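Local coordinates for alpha-n-acetylglucosaminidase family protein (PDB 4A42) that belongs to a multimodular alpha-N-acetylglucosaminidase of glycoside hydrolase family 89, of which this family 32 module probably binds carbohydrate, at residues P57-E62 with N135-K140; S76-V81 with Y90-S95; T102-E107 with N119-G124; V130-N135 with I144-G149. One frame throughout, in Å; residues are numbered along the deposited sequence.

Interaction 1 of 4, residues P57-E62 with N135-K140; sequences PGQEEE and NSENVK
The ring of P57 lies against V139, meeting its side chain at roughly a right angle. CG of P57 sits 3.9 Å from CB of V139, and CG1 of V139 leans on the same edge of the pyrrolidine. What puts that methyl there is the torsion of V139, which sets CG1 anti to the backbone N (chi1 173°). The proline also meets the backbone: its CD comes to 3.3 Å from O of V139. That carbonyl has a polar partner as well, since one water donates to O of V139 at 2.7 Å and to O of P57 at 2.8 Å, tying the two segments by their backbones without a direct hydrogen bond between them. Both segments are loops of a beta-sandwich of the F5/8 type C (discoidin) kind. Loop 57-62 leads into strand 63-69; loop 135-140 joins strand 126-134 to strand 141-148. In this family the loops at one end of the sandwich commonly form the ligand surface. V139 is buried, whereas Q59 and E137, which approach each other loosely further out, are exposed. Nearby, S38 OG accepts the N-H of G58, and S136 OG is hydrogen-bonded to K89 N.

Interaction 2 of 4, residues S76-V81 with Y90-S95; sequences SAIDIV and YSIEIS
Strands 77-81 and 90-95 run roughly antiparallel, 144° between their directions, with axes 10.5 Å apart at closest, so they face each other across the core of the sandwich and share no backbone hydrogen bond. Side chains fill the gap. I78 and I92 reach toward each other tip to tip: CD1 of I78 lies 3.9 Å from CG2 of I92, while CD1 of I92 comes back to 4.2 Å from CG2 of I78, each isoleucine offering its long branch to the short branch of the other. One step along, I80 meets Y90. Its CD1 sits over one face of the tyrosine ring, 4.0 Å from the centroid and 29° off the ring normal, a CH-pi contact displaced toward the CD2-CE2 side, with CD2 3.6 Å away. The ring is carried there by a chi1 of 70°, which places CG of Y90 between the backbone N and the carbonyl carbon. F132, from strand 126-134, packs on I78, I80 and I92 alike. The hydroxyl of this buried tyrosine finds its partner in N119, in the strand beside 77-82, and so links the two sheets. Between the two segments themselves the contact is wholly apolar: no polar pair joins 76-81 to 90-95, and what holds them is dispersion and shape, with one methyl on an aromatic face.

Interaction 3 of 4, residues T102-E107 with N119-G124; sequences TKIVDE and NILKSG
Strand 102-107 lies on one sheet of the sandwich, strand 116-120 and the residues that follow it on the other, and here their side chains meet at the surface, near one edge of the core. V105 carries one half of the contact by laying both methyls over one face of the N119 amide. Its CG1 and CG2 are both 3.7 Å from ND2, and CG2 is equally near the amide carbon CG. The two methyls thus pack on the polar group without bonding to it. N119 is held by other partners: OD1 is hydrogen-bonded to OH of Y90, and ND2 gives a hydrogen bond of 2.7 Å to a water, which in turn donates to OE2 of E107 at 3.2 Å. Grip on both the oxygen and the nitrogen should fix the rotation of the amide. The other half is apolar, CD1 of I104 touching CD2 of L121 at 3.5 Å with the two side chains meeting at a slant. I104 has CG1 between its backbone N and carbonyl carbon (chi1 55°), and that turn points its long branch at the leucine. That I104 and V105, neighbours in sequence, can both face strand 119-120 and L121 follows from a classic beta bulge, in which both residues lie opposite I92 of strand 90-95. Bringing strands of two sheets together at the border of their packing interface in this way fits the antiparallel beta-sandwich of the F5/8 type C fold.

Interaction 4 of 4, residues V130-N135 with I144-G149; sequences VRFNFN and IKIYKG
F132 and I144 lie alongside one another, pointing opposite ways, in the middle of a beta-sandwich of the discoidin (F5/8 type C) type, one from each sheet. Strands 130-134 and 144-148 run at 147° to one another, their axes 10.5 Å apart at closest. The isoleucine lays both its branches along the ring. CD1 of I144 stands over the centre of one face, 4.1 Å from the centroid and only 11° off the normal, which makes it a CH-pi contact, while CG2 reaches the far end of the ring. A chi1 of -67° sets CG1 of I144 beside the backbone N and CG2 anti to it, which brings both branches over the same face. I146 approaches the same ring differently: its CD1 lies at the edge, near the ring plane, 4.3 Å from CE1 of F132. That methyl also rests against V130, 4.2 Å from CB. F134 adds its own edge to I144, turning CZ toward CD1. All five residues are buried, and F67 of strand 63-69 packs on I144 and I146 as well. The packing is tightest where CG2 of I144 comes to 3.4 Å from CZ of F132.

Interactions 2 and 4, with centres only 3 Å apart, are two halves of one hydrophobic core: strands 77-82 and 141-148 pair in one sheet, 90-95 and 126-134 in the other. Interaction 3 continues the same sheet-to-sheet packing outward, its centre about 7 Å from that of interaction 2; strand 102-107 is hydrogen-bonded to strand 90-95, probably with E107 N to Y90 O at 2.7 Å. Interaction 1 sits at the loop end, sharing N135 with interaction 4 and touching it where V139 CG2 meets F134 CB at 4.0 Å. The bound calcium ion, whose ligands include G142 and E143 just before I144, lies about 9 Å from the side chain of I144 and about 12 Å from that of P57.

Interaction 1 of 4, residues P57-E62 with N135-K140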
loop_
_atom_site.group_PDB
_atom_site.type_symbol
_atom_site.label_atom_id
_atom_site.label_comp_id
_atom_site.label_asym_id
_atom_site.label_seq_id
_atom_site.Cartn_x
_atom_site.Cartn_y
_atom_site.Cartn_z
ATOM N N PRO A 57 -2.545 -12.412 -0.737
ATOM C CA PRO A 57 -2.424 -12.882 0.634
ATOM C C PRO A 57 -3.257 -14.113 0.867
ATOM O O PRO A 57 -4.144 -14.441 0.117
ATOM C CB PRO A 57 -2.959 -11.712 1.457
ATOM C CG PRO A 57 -3.782 -10.938 0.531
ATOM C CD PRO A 57 -3.093 -11.051 -0.785
ATOM N N GLY A 58 -2.906 -14.809 1.930
ATOM C CA GLY A 58 -3.633 -15.951 2.397
ATOM C C GLY A 58 -4.741 -15.471 3.351
ATOM O O GLY A 58 -5.158 -14.340 3.294
ATOM N N GLN A 59 -5.238 -16.361 4.192
ATOM C CA GLN A 59 -6.408 -16.075 5.018
ATOM C C GLN A 59 -6.148 -15.489 6.403
ATOM O O GLN A 59 -6.966 -15.634 7.288
ATOM C CB GLN A 59 -7.311 -17.297 5.116
ATOM C CG GLN A 59 -7.769 -17.853 3.767
ATOM C CD GLN A 59 -8.199 -16.780 2.786
ATOM O OE1 GLN A 59 -7.374 -16.063 2.239
ATOM N NE2 GLN A 59 -9.491 -16.680 2.552
ATOM N N GLU A 60 -5.002 -14.862 6.605
ATOM C CA GLU A 60 -4.741 -14.230 7.884
ATOM C C GLU A 60 -5.782 -13.148 8.095
ATOM O O GLU A 60 -6.183 -12.488 7.154
ATOM C CB GLU A 60 -3.358 -13.616 7.929
ATOM N N GLU A 61 -6.207 -12.976 9.342
ATOM C CA GLU A 61 -7.275 -12.043 9.689
ATOM C C GLU A 61 -6.916 -10.605 9.343
ATOM O O GLU A 61 -7.756 -9.844 8.881
ATOM C CB GLU A 61 -7.617 -12.161 11.176
ATOM N N GLU A 62 -5.673 -10.222 9.575
ATOM C CA GLU A 62 -5.256 -8.891 9.198
ATOM C C GLU A 62 -4.210 -8.977 8.093
ATOM O O GLU A 62 -3.030 -9.185 8.372
ATOM C CB GLU A 62 -4.687 -8.164 10.415
ATOM N N ASN A 135 -9.084 -5.502 4.207
ATOM C CA ASN A 135 -10.115 -6.305 4.846
ATOM C C ASN A 135 -11.190 -6.890 3.945
ATOM O O ASN A 135 -12.174 -7.384 4.433
ATOM C CB ASN A 135 -10.742 -5.583 6.030
ATOM C CG ASN A 135 -11.435 -4.328 5.634
ATOM O OD1 ASN A 135 -10.791 -3.341 5.364
ATOM N ND2 ASN A 135 -12.762 -4.348 5.629
ATOM N N SER A 136 -11.020 -6.798 2.637
ATOM C CA SER A 136 -11.953 -7.420 1.728
ATOM C C SER A 136 -11.524 -8.854 1.416
ATOM O O SER A 136 -10.482 -9.310 1.851
ATOM C CB SER A 136 -12.116 -6.608 0.448
ATOM O OG SER A 136 -10.893 -6.056 0.051
ATOM N N GLU A 137 -12.378 -9.548 0.683
ATOM C CA GLU A 137 -12.075 -10.876 0.196
ATOM C C GLU A 137 -11.428 -10.781 -1.185
ATOM O O GLU A 137 -11.578 -9.802 -1.875
ATOM C CB GLU A 137 -13.357 -11.687 0.110
ATOM C CG GLU A 137 -14.009 -11.950 1.448
ATOM C CD GLU A 137 -13.080 -12.677 2.400
ATOM O OE1 GLU A 137 -12.369 -13.579 1.927
ATOM O OE2 GLU A 137 -13.049 -12.359 3.603
ATOM N N ASN A 138 -10.848 -11.987 -1.558
ATOM C CA ASN A 138 -10.080 -12.116 -2.801
ATOM C C ASN A 138 -9.138 -10.950 -3.099
ATOM O O ASN A 138 -9.079 -10.469 -4.231
ATOM C CB ASN A 138 -10.985 -12.402 -4.014
ATOM C CG ASN A 138 -12.102 -11.383 -4.184
ATOM O OD1 ASN A 138 -11.871 -10.241 -4.593
ATOM N ND2 ASN A 138 -13.329 -11.803 -3.894
ATOM N N VAL A 139 -8.370 -10.572 -2.005
ATOM C CA VAL A 139 -7.429 -9.498 -2.299
ATOM C C VAL A 139 -6.297 -9.926 -3.220
ATOM O O VAL A 139 -5.602 -10.870 -2.923
ATOM C CB VAL A 139 -6.816 -8.988 -0.974
ATOM C CG1 VAL A 139 -5.722 -7.990 -1.215
ATOM C CG2 VAL A 139 -7.892 -8.386 -0.098
ATOM N N LYS A 140 -6.100 -9.211 -4.319
ATOM C CA LYS A 140 -4.963 -9.467 -5.190
ATOM C C LYS A 140 -4.421 -8.116 -5.611
ATOM O O LYS A 140 -5.040 -7.434 -6.389
ATOM C CB LYS A 140 -5.386 -10.281 -6.418
ATOM C CG LYS A 140 -6.107 -11.553 -6.053
ATOM C CD LYS A 140 -6.464 -12.393 -7.263
ATOM C CE LYS A 140 -7.059 -13.708 -6.812
ATOM N NZ LYS A 140 -7.294 -14.647 -7.917
HETATM O O HOH W 1 -6.059 -13.069 -1.352
#

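Interaction 2 of 4, residues S76-V81 with Y90-S95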
loop_
_atom_site.group_PDB
_atom_site.type_symbol
_atom_site.label_atom_id
_atom_site.label_comp_id
_atom_site.label_asym_id
_atom_site.label_seq_id
_atom_site.Cartn_x
_atom_site.Cartn_y
_atom_site.Cartn_z
ATOM N N SER A 76 3.146 12.451 -1.468
ATOM C CA SER A 76 2.082 13.244 -2.053
ATOM C C SER A 76 0.824 12.479 -2.485
ATOM O O SER A 76 -0.263 13.002 -2.474
ATOM C CB SER A 76 2.579 14.088 -3.224
ATOM O OG SER A 76 2.762 13.352 -4.398
ATOM N N ALA A 77 1.021 11.249 -2.917
ATOM C CA ALA A 77 -0.087 10.468 -3.449
ATOM C C ALA A 77 0.234 8.990 -3.462
ATOM O O ALA A 77 1.399 8.599 -3.510
ATOM C CB ALA A 77 -0.464 10.944 -4.842
ATOM N N ILE A 78 -0.816 8.171 -3.407
ATOM C CA ILE A 78 -0.663 6.726 -3.382
ATOM C C ILE A 78 -1.693 6.042 -4.284
ATOM O O ILE A 78 -2.894 6.327 -4.195
ATOM C CB ILE A 78 -0.788 6.171 -1.938
ATOM C CG1 ILE A 78 0.289 6.793 -1.031
ATOM C CG2 ILE A 78 -0.721 4.634 -1.951
ATOM C CD1 ILE A 78 0.078 6.563 0.462
ATOM N N ASP A 79 -1.227 5.143 -5.152
ATOM C CA ASP A 79 -2.123 4.297 -5.945
ATOM C C ASP A 79 -2.036 2.843 -5.500
ATOM O O ASP A 79 -0.946 2.311 -5.302
ATOM C CB ASP A 79 -1.750 4.301 -7.427
ATOM C CG ASP A 79 -1.981 5.625 -8.097
ATOM O OD1 ASP A 79 -2.700 6.467 -7.526
ATOM O OD2 ASP A 79 -1.437 5.805 -9.212
ATOM N N ILE A 80 -3.185 2.186 -5.402
ATOM C CA ILE A 80 -3.238 0.748 -5.185
ATOM C C ILE A 80 -3.913 0.122 -6.391
ATOM O O ILE A 80 -5.075 0.404 -6.676
ATOM C CB ILE A 80 -4.045 0.375 -3.930
ATOM C CG1 ILE A 80 -3.491 1.101 -2.706
ATOM C CG2 ILE A 80 -4.036 -1.153 -3.708
ATOM C CD1 ILE A 80 -4.426 1.085 -1.526
ATOM N N VAL A 81 -3.181 -0.716 -7.106
ATOM C CA VAL A 81 -3.732 -1.386 -8.273
ATOM C C VAL A 81 -4.349 -2.694 -7.792
ATOM O O VAL A 81 -3.633 -3.570 -7.292
ATOM C CB VAL A 81 -2.637 -1.639 -9.331
ATOM C CG1 VAL A 81 -3.229 -2.306 -10.561
ATOM C CG2 VAL A 81 -1.967 -0.323 -9.721
ATOM N N TYR A 90 -9.887 -1.195 2.434
ATOM C CA TYR A 90 -8.502 -0.932 2.812
ATOM C C TYR A 90 -8.375 0.331 3.646
ATOM O O TYR A 90 -9.283 1.185 3.659
ATOM C CB TYR A 90 -7.615 -0.801 1.559
ATOM C CG TYR A 90 -7.866 0.463 0.753
ATOM C CD1 TYR A 90 -8.921 0.539 -0.152
ATOM C CD2 TYR A 90 -7.071 1.599 0.924
ATOM C CE1 TYR A 90 -9.167 1.703 -0.881
ATOM C CE2 TYR A 90 -7.308 2.766 0.188
ATOM C CZ TYR A 90 -8.362 2.808 -0.709
ATOM O OH TYR A 90 -8.640 3.949 -1.448
ATOM N N SER A 91 -7.244 0.434 4.338
ATOM C CA SER A 91 -6.821 1.671 4.975
ATOM C C SER A 91 -5.330 1.881 4.732
ATOM O O SER A 91 -4.598 0.949 4.392
ATOM C CB SER A 91 -7.118 1.649 6.479
ATOM O OG SER A 91 -6.370 0.644 7.157
ATOM N N ILE A 92 -4.910 3.130 4.876
ATOM C CA ILE A 92 -3.524 3.516 4.720
ATOM C C ILE A 92 -3.115 4.284 5.967
ATOM O O ILE A 92 -3.813 5.210 6.388
ATOM C CB ILE A 92 -3.347 4.412 3.482
ATOM C CG1 ILE A 92 -3.943 3.735 2.233
ATOM C CG2 ILE A 92 -1.873 4.732 3.258
ATOM C CD1 ILE A 92 -3.726 4.545 0.961
ATOM N N GLU A 93 -1.998 3.874 6.559
ATOM C CA GLU A 93 -1.450 4.512 7.751
ATOM C C GLU A 93 -0.023 4.942 7.458
ATOM O O GLU A 93 0.670 4.299 6.687
ATOM C CB GLU A 93 -1.416 3.534 8.922
ATOM C CG GLU A 93 -2.761 3.124 9.493
ATOM C CD GLU A 93 -2.619 1.944 10.432
ATOM O OE1 GLU A 93 -2.427 0.819 9.937
ATOM O OE2 GLU A 93 -2.664 2.143 11.662
ATOM N N ILE A 94 0.427 6.021 8.094
ATOM C CA ILE A 94 1.822 6.428 7.981
ATOM C C ILE A 94 2.412 6.614 9.372
ATOM O O ILE A 94 1.676 6.850 10.335
ATOM C CB ILE A 94 1.989 7.719 7.149
ATOM C CG1 ILE A 94 1.179 8.872 7.752
ATOM C CG2 ILE A 94 1.587 7.458 5.691
ATOM C CD1 ILE A 94 1.467 10.220 7.107
ATOM N N SER A 95 3.733 6.489 9.471
ATOM C CA SER A 95 4.432 6.679 10.736
ATOM C C SER A 95 5.843 7.191 10.502
ATOM O O SER A 95 6.433 6.963 9.437
ATOM C CB SER A 95 4.490 5.375 11.532
ATOM O OG SER A 95 5.104 5.577 12.800
#

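Interaction 3 of 4, residues T102-E107 with N119-G124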
loop_
_atom_site.group_PDB
_atom_site.type_symbol
_atom_site.label_atom_id
_atom_site.label_comp_id
_atom_site.label_asym_id
_atom_site.label_seq_id
_atom_site.Cartn_x
_atom_site.Cartn_y
_atom_site.Cartn_z
ATOM N N THR A 102 -0.593 7.047 12.003
ATOM C CA THR A 102 -1.695 7.909 11.598
ATOM C C THR A 102 -2.442 7.348 10.383
ATOM O O THR A 102 -1.877 7.220 9.286
ATOM C CB THR A 102 -1.205 9.339 11.301
ATOM O OG1 THR A 102 -0.563 9.872 12.471
ATOM C CG2 THR A 102 -2.378 10.238 10.915
ATOM N N LYS A 103 -3.705 7.030 10.581
ATOM C CA LYS A 103 -4.549 6.517 9.517
ATOM C C LYS A 103 -5.015 7.681 8.679
ATOM O O LYS A 103 -5.795 8.481 9.115
ATOM C CB LYS A 103 -5.741 5.720 10.086
ATOM C CG LYS A 103 -6.522 4.899 9.056
ATOM C CD LYS A 103 -7.534 3.986 9.628
ATOM C CE LYS A 103 -6.939 2.966 10.559
ATOM N NZ LYS A 103 -7.907 2.038 11.171
ATOM N N ILE A 104 -4.546 7.741 7.449
ATOM C CA ILE A 104 -4.805 8.880 6.572
ATOM C C ILE A 104 -5.866 8.600 5.514
ATOM O O ILE A 104 -6.424 9.530 4.940
ATOM C CB ILE A 104 -3.524 9.374 5.863
ATOM C CG1 ILE A 104 -2.863 8.220 5.106
ATOM C CG2 ILE A 104 -2.555 10.017 6.865
ATOM C CD1 ILE A 104 -1.844 8.655 4.077
ATOM N N VAL A 105 -6.129 7.323 5.246
ATOM C CA VAL A 105 -7.228 6.927 4.367
ATOM C C VAL A 105 -7.932 5.761 5.032
ATOM O O VAL A 105 -7.290 4.803 5.443
ATOM C CB VAL A 105 -6.743 6.470 2.976
ATOM C CG1 VAL A 105 -7.926 5.966 2.144
ATOM C CG2 VAL A 105 -6.015 7.589 2.255
ATOM N N ASP A 106 -9.249 5.844 5.167
ATOM C CA ASP A 106 -9.987 4.767 5.798
ATOM C C ASP A 106 -11.134 4.343 4.908
ATOM O O ASP A 106 -12.224 4.933 4.942
ATOM C CB ASP A 106 -10.499 5.171 7.183
ATOM C CG ASP A 106 -11.102 3.998 7.944
ATOM O OD1 ASP A 106 -11.300 2.927 7.329
ATOM O OD2 ASP A 106 -11.384 4.139 9.153
ATOM N N GLU A 107 -10.881 3.308 4.114
ATOM C CA GLU A 107 -11.859 2.801 3.155
ATOM C C GLU A 107 -12.244 1.369 3.482
ATOM O O GLU A 107 -12.510 0.561 2.587
ATOM C CB GLU A 107 -11.296 2.875 1.736
ATOM C CG GLU A 107 -11.261 4.289 1.179
ATOM C CD GLU A 107 -12.648 4.842 0.947
ATOM O OE1 GLU A 107 -13.615 4.053 0.979
ATOM O OE2 GLU A 107 -12.768 6.065 0.730
ATOM N N ASN A 119 -5.251 7.880 -3.988
ATOM C CA ASN A 119 -5.501 8.842 -2.911
ATOM C C ASN A 119 -4.444 9.933 -2.888
ATOM O O ASN A 119 -3.253 9.648 -2.820
ATOM C CB ASN A 119 -5.514 8.155 -1.542
ATOM C CG ASN A 119 -6.740 7.295 -1.327
ATOM O OD1 ASN A 119 -6.694 6.086 -1.504
ATOM N ND2 ASN A 119 -7.845 7.920 -0.957
ATOM N N ILE A 120 -4.880 11.189 -2.918
ATOM C CA ILE A 120 -3.964 12.336 -2.817
ATOM C C ILE A 120 -3.895 12.853 -1.375
ATOM O O ILE A 120 -4.923 13.147 -0.760
ATOM C CB ILE A 120 -4.375 13.459 -3.772
ATOM C CG1 ILE A 120 -4.368 12.948 -5.216
ATOM C CG2 ILE A 120 -3.461 14.676 -3.616
ATOM C CD1 ILE A 120 -5.748 12.830 -5.831
ATOM N N LEU A 121 -2.682 12.962 -0.838
ATOM C CA LEU A 121 -2.502 13.305 0.566
ATOM C C LEU A 121 -2.565 14.815 0.786
ATOM O O LEU A 121 -2.313 15.596 -0.134
ATOM C CB LEU A 121 -1.184 12.739 1.109
ATOM C CG LEU A 121 -1.139 11.251 1.461
ATOM C CD1 LEU A 121 -1.279 10.399 0.220
ATOM C CD2 LEU A 121 0.139 10.895 2.219
ATOM N N LYS A 122 -2.914 15.219 2.004
ATOM C CA LYS A 122 -2.892 16.630 2.370
ATOM C C LYS A 122 -1.499 17.182 2.111
ATOM O O LYS A 122 -0.514 16.442 2.142
ATOM C CB LYS A 122 -3.258 16.820 3.843
ATOM N N SER A 123 -1.399 18.488 1.870
ATOM C CA SER A 123 -0.105 19.095 1.647
ATOM C C SER A 123 0.791 18.879 2.854
ATOM O O SER A 123 0.329 18.897 3.984
ATOM C CB SER A 123 -0.271 20.582 1.357
ATOM O OG SER A 123 0.976 21.252 1.309
ATOM N N GLY A 124 2.060 18.626 2.606
ATOM C CA GLY A 124 3.038 18.550 3.676
ATOM C C GLY A 124 3.057 17.255 4.462
ATOM O O GLY A 124 3.604 17.208 5.565
HETATM O O HOH W 2 -10.481 7.184 -1.225
#

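Interaction 4 of 4, residues V130-N135 with I144-G149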
loop_
_atom_site.group_PDB
_atom_site.type_symbol
_atom_site.label_atom_id
_atom_site.label_comp_id
_atom_site.label_asym_id
_atom_site.label_seq_id
_atom_site.Cartn_x
_atom_site.Cartn_y
_atom_site.Cartn_z
ATOM N N VAL A 130 4.808 3.346 5.516
ATOM C CA VAL A 130 3.471 3.401 4.956
ATOM C C VAL A 130 2.877 2.006 5.059
ATOM O O VAL A 130 3.424 1.044 4.508
ATOM C CB VAL A 130 3.477 3.905 3.497
ATOM C CG1 VAL A 130 2.063 4.236 3.038
ATOM C CG2 VAL A 130 4.380 5.131 3.359
ATOM N N ARG A 131 1.765 1.898 5.785
ATOM C CA ARG A 131 1.139 0.614 6.041
ATOM C C ARG A 131 -0.249 0.539 5.412
ATOM O O ARG A 131 -1.053 1.464 5.528
ATOM C CB ARG A 131 1.076 0.316 7.545
ATOM C CG ARG A 131 0.502 -1.070 7.860
ATOM C CD ARG A 131 0.748 -1.463 9.305
ATOM N NE ARG A 131 -0.038 -0.660 10.231
ATOM C CZ ARG A 131 0.095 -0.713 11.552
ATOM N NH1 ARG A 131 0.986 -1.538 12.092
ATOM N NH2 ARG A 131 -0.663 0.053 12.332
ATOM N N PHE A 132 -0.494 -0.570 4.717
ATOM C CA PHE A 132 -1.744 -0.832 4.019
ATOM C C PHE A 132 -2.418 -2.011 4.686
ATOM O O PHE A 132 -1.813 -3.064 4.855
ATOM C CB PHE A 132 -1.469 -1.165 2.541
ATOM C CG PHE A 132 -0.849 -0.031 1.779
ATOM C CD1 PHE A 132 0.514 0.226 1.880
ATOM C CD2 PHE A 132 -1.622 0.786 0.966
ATOM C CE1 PHE A 132 1.087 1.287 1.199
ATOM C CE2 PHE A 132 -1.045 1.840 0.263
ATOM C CZ PHE A 132 0.311 2.097 0.392
ATOM N N ASN A 133 -3.672 -1.839 5.075
ATOM C CA ASN A 133 -4.423 -2.940 5.641
ATOM C C ASN A 133 -5.566 -3.266 4.710
ATOM O O ASN A 133 -6.219 -2.365 4.194
ATOM C CB ASN A 133 -4.933 -2.552 7.025
ATOM C CG ASN A 133 -3.849 -1.912 7.867
ATOM O OD1 ASN A 133 -2.889 -2.578 8.264
ATOM N ND2 ASN A 133 -3.973 -0.607 8.110
ATOM N N PHE A 134 -5.786 -4.553 4.464
ATOM C CA PHE A 134 -6.831 -4.970 3.535
ATOM C C PHE A 134 -7.815 -5.879 4.242
ATOM O O PHE A 134 -7.426 -6.873 4.845
ATOM C CB PHE A 134 -6.228 -5.682 2.322
ATOM C CG PHE A 134 -5.221 -4.854 1.584
ATOM C CD1 PHE A 134 -5.625 -3.779 0.814
ATOM C CD2 PHE A 134 -3.868 -5.135 1.673
ATOM C CE1 PHE A 134 -4.710 -2.999 0.139
ATOM C CE2 PHE A 134 -2.930 -4.353 0.987
ATOM C CZ PHE A 134 -3.355 -3.291 0.215
ATOM N N ASN A 135 -9.084 -5.502 4.207
ATOM C CA ASN A 135 -10.115 -6.305 4.846
ATOM C C ASN A 135 -11.190 -6.890 3.945
ATOM O O ASN A 135 -12.174 -7.384 4.433
ATOM C CB ASN A 135 -10.742 -5.583 6.030
ATOM C CG ASN A 135 -11.435 -4.328 5.634
ATOM O OD1 ASN A 135 -10.791 -3.341 5.364
ATOM N ND2 ASN A 135 -12.762 -4.348 5.629
ATOM N N ILE A 144 1.570 -1.333 -5.712
ATOM C CA ILE A 144 1.339 -0.182 -4.844
ATOM C C ILE A 144 2.374 0.871 -5.191
ATOM O O ILE A 144 3.577 0.614 -5.164
ATOM C CB ILE A 144 1.455 -0.543 -3.352
ATOM C CG1 ILE A 144 0.301 -1.473 -2.964
ATOM C CG2 ILE A 144 1.446 0.718 -2.482
ATOM C CD1 ILE A 144 0.420 -2.024 -1.580
ATOM N N LYS A 145 1.897 2.031 -5.578
ATOM C CA LYS A 145 2.745 3.135 -5.982
ATOM C C LYS A 145 2.666 4.269 -4.958
ATOM O O LYS A 145 1.600 4.700 -4.628
ATOM C CB LYS A 145 2.343 3.626 -7.360
ATOM C CG LYS A 145 2.278 2.509 -8.384
ATOM C CD LYS A 145 1.849 2.964 -9.750
ATOM C CE LYS A 145 1.379 1.804 -10.605
ATOM N NZ LYS A 145 0.759 2.181 -11.914
ATOM N N ILE A 146 3.822 4.701 -4.465
ATOM C CA ILE A 146 3.865 5.742 -3.447
ATOM C C ILE A 146 4.633 6.915 -4.021
ATOM O O ILE A 146 5.832 6.854 -4.131
ATOM C CB ILE A 146 4.535 5.243 -2.167
ATOM C CG1 ILE A 146 3.768 4.044 -1.602
ATOM C CG2 ILE A 146 4.597 6.349 -1.134
ATOM C CD1 ILE A 146 4.474 3.309 -0.547
ATOM N N TYR A 147 3.921 7.961 -4.404
ATOM C CA TYR A 147 4.539 9.076 -5.092
ATOM C C TYR A 147 5.025 10.191 -4.165
ATOM O O TYR A 147 4.342 10.614 -3.259
ATOM C CB TYR A 147 3.643 9.652 -6.162
ATOM C CG TYR A 147 3.021 8.685 -7.152
ATOM C CD1 TYR A 147 3.765 8.069 -8.130
ATOM C CD2 TYR A 147 1.672 8.463 -7.155
ATOM C CE1 TYR A 147 3.172 7.215 -9.048
ATOM C CE2 TYR A 147 1.094 7.618 -8.060
ATOM C CZ TYR A 147 1.840 7.008 -9.008
ATOM O OH TYR A 147 1.194 6.191 -9.903
ATOM N N LYS A 148 6.238 10.648 -4.432
ATOM C CA LYS A 148 6.792 11.775 -3.732
ATOM C C LYS A 148 6.546 12.915 -4.691
ATOM O O LYS A 148 7.023 12.896 -5.823
ATOM C CB LYS A 148 8.285 11.584 -3.535
ATOM N N GLY A 149 5.802 13.912 -4.244
ATOM C CA GLY A 149 5.474 15.020 -5.106
ATOM C C GLY A 149 5.409 14.545 -6.540
ATOM O O GLY A 149 5.016 13.416 -6.816
#